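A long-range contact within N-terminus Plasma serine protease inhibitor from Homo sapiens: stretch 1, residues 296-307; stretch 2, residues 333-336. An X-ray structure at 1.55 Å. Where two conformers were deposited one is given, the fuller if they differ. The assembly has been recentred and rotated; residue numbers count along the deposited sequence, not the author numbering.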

# COMPACT_ATOMS: atom_id res chain seq x y z
N ASP A 296 15.02 20.25 -0.37
CA ASP A 296 14.58 21.45 0.33
C ASP A 296 13.58 20.95 1.36
O ASP A 296 12.41 20.72 1.05
CB ASP A 296 13.90 22.44 -0.62
CG ASP A 296 13.40 23.69 0.10
OD1 ASP A 296 13.47 23.73 1.34
OD2 ASP A 296 12.93 24.62 -0.59
N LEU A 297 14.06 20.74 2.58
CA LEU A 297 13.21 20.27 3.67
C LEU A 297 13.23 21.31 4.79
O LEU A 297 13.22 20.97 5.97
CB LEU A 297 13.70 18.91 4.19
CG LEU A 297 13.46 17.75 3.22
CD1 LEU A 297 14.21 16.52 3.68
CD2 LEU A 297 11.96 17.48 3.11
N SER A 298 13.26 22.57 4.38
CA SER A 298 13.29 23.70 5.31
C SER A 298 12.07 23.73 6.21
O SER A 298 12.10 24.35 7.28
CB SER A 298 13.39 25.01 4.52
OG SER A 298 12.36 25.09 3.55
N GLY A 299 11.00 23.06 5.79
CA GLY A 299 9.79 23.03 6.59
C GLY A 299 9.85 22.08 7.78
O GLY A 299 9.12 22.25 8.75
N ILE A 300 10.72 21.08 7.72
CA ILE A 300 10.82 20.14 8.84
C ILE A 300 11.90 20.53 9.84
O ILE A 300 11.75 20.31 11.04
CB ILE A 300 11.09 18.70 8.35
CG1 ILE A 300 11.15 17.75 9.56
CG2 ILE A 300 12.38 18.65 7.56
CD1 ILE A 300 11.35 16.29 9.20
N SER A 301 12.98 21.13 9.35
CA SER A 301 14.07 21.54 10.21
C SER A 301 14.96 22.56 9.50
O SER A 301 15.14 22.50 8.29
CB SER A 301 14.91 20.33 10.61
OG SER A 301 16.06 20.71 11.35
N ASN A 302 15.49 23.52 10.26
CA ASN A 302 16.36 24.53 9.68
C ASN A 302 17.80 24.03 9.69
O ASN A 302 18.71 24.73 9.23
CB ASN A 302 16.26 25.85 10.45
CG ASN A 302 16.54 25.70 11.93
OD1 ASN A 302 17.51 25.05 12.33
ND2 ASN A 302 15.71 26.32 12.76
N HIS A 303 18.00 22.83 10.21
CA HIS A 303 19.32 22.23 10.28
C HIS A 303 19.81 21.99 8.85
O HIS A 303 19.04 21.58 7.99
CB HIS A 303 19.26 20.91 11.04
CG HIS A 303 20.61 20.34 11.38
ND1 HIS A 303 21.52 19.97 10.41
CD2 HIS A 303 21.20 20.09 12.57
CE1 HIS A 303 22.62 19.51 10.99
NE2 HIS A 303 22.45 19.58 12.30
N SER A 304 21.09 22.25 8.62
CA SER A 304 21.68 22.07 7.29
C SER A 304 21.83 20.61 6.88
O SER A 304 21.95 19.71 7.72
CB SER A 304 23.05 22.75 7.23
OG SER A 304 22.94 24.16 7.26
N ASN A 305 21.83 20.39 5.57
CA ASN A 305 22.01 19.07 4.96
C ASN A 305 21.01 18.00 5.39
O ASN A 305 21.38 16.84 5.57
CB ASN A 305 23.43 18.58 5.23
CG ASN A 305 23.83 17.43 4.32
OD1 ASN A 305 23.80 17.55 3.09
ND2 ASN A 305 24.21 16.30 4.92
N ILE A 306 19.75 18.38 5.57
CA ILE A 306 18.74 17.39 5.94
C ILE A 306 18.11 16.85 4.66
O ILE A 306 17.72 17.61 3.78
CB ILE A 306 17.63 18.00 6.84
CG1 ILE A 306 16.63 16.91 7.24
CG2 ILE A 306 16.92 19.13 6.10
CD1 ILE A 306 15.54 17.37 8.19
N GLN A 307 18.03 15.53 4.57
CA GLN A 307 17.46 14.88 3.40
C GLN A 307 16.93 13.51 3.79
O GLN A 307 17.20 13.04 4.89
CB GLN A 307 18.54 14.72 2.32
CG GLN A 307 19.77 13.97 2.80
CD GLN A 307 20.96 14.13 1.87
OE1 GLN A 307 21.00 13.57 0.78
NE2 GLN A 307 21.95 14.91 2.31
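Stretch 2 333-336: IFTF

Stretch 2 runs as an extended strand through Thr335 and lies antiparallel to the end of stretch 1, which is mostly loop and joins the sheet at Gln307. Ile333, its CA-to-CB bond pointing away from stretch 1, contributes little here; its apolar side chain is buried elsewhere in the structure.

Phe334 (chi1 m) offers a broad apolar ring to three aliphatic side chains. Ile300 CD1 lies over one face, 3.7 Å from Phe334 CE2, a CH-pi contact; Leu297 CD1 meets the edge, 4.1 Å from Phe334 CE2, and Ile306 CD1 approaches Phe334 CD2 at 4.3 Å.

Thr335 pairs with Gln307 through two backbone hydrogen bonds, Thr335 N to Gln307 O at 3.0 Å and Gln307 N to Thr335 O at 3.2 Å. Their side chains share one face of the sheet, Gln307 CG lying 4.0 Å from Thr335 OG1. A beta-branched residue such as threonine is at ease in this extended backbone.

Phe336 ends the chain. Its ring stacks face-to-face on that of His303, centroids 3.5 Å apart and planes within 4°, while Ile306 CB packs at the edge, 3.8 Å from Phe336 CE1. The terminal carboxylate supplies an acceptor that an internal residue lacks: Asn305 ND2 donates a short, nearly straight hydrogen bond to Phe336 OXT at 2.5 Å.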

# COMPACT_ATOMS: atom_id res chain seq x y z
N ILE A 333 13.13 7.79 6.45
CA ILE A 333 14.31 8.10 7.26
C ILE A 333 15.03 9.38 6.85
O ILE A 333 15.41 9.54 5.69
CB ILE A 333 15.29 6.92 7.22
CG1 ILE A 333 14.56 5.63 7.60
CG2 ILE A 333 16.47 7.18 8.17
CD1 ILE A 333 15.42 4.37 7.53
N PHE A 334 15.22 10.28 7.82
CA PHE A 334 15.92 11.55 7.58
C PHE A 334 17.30 11.52 8.20
O PHE A 334 17.48 10.99 9.30
CB PHE A 334 15.16 12.73 8.21
CG PHE A 334 13.77 12.91 7.69
CD1 PHE A 334 12.73 12.12 8.15
CD2 PHE A 334 13.49 13.90 6.75
CE1 PHE A 334 11.43 12.30 7.69
CE2 PHE A 334 12.19 14.10 6.28
CZ PHE A 334 11.16 13.30 6.75
N THR A 335 18.28 12.10 7.51
CA THR A 335 19.66 12.16 7.99
C THR A 335 20.21 13.57 7.81
O THR A 335 19.65 14.37 7.06
CB THR A 335 20.58 11.19 7.22
OG1 THR A 335 20.59 11.53 5.83
CG2 THR A 335 20.09 9.76 7.39
N PHE A 336 21.30 13.87 8.50
CA PHE A 336 21.95 15.18 8.39
C PHE A 336 23.27 15.05 7.64
O PHE A 336 23.64 13.91 7.27
CB PHE A 336 22.24 15.78 9.78
CG PHE A 336 21.03 16.32 10.48
CD1 PHE A 336 19.96 16.84 9.75
CD2 PHE A 336 20.97 16.35 11.87
CE1 PHE A 336 18.85 17.38 10.40
CE2 PHE A 336 19.87 16.88 12.53
CZ PHE A 336 18.81 17.40 11.79
OXT PHE A 336 23.93 16.09 7.43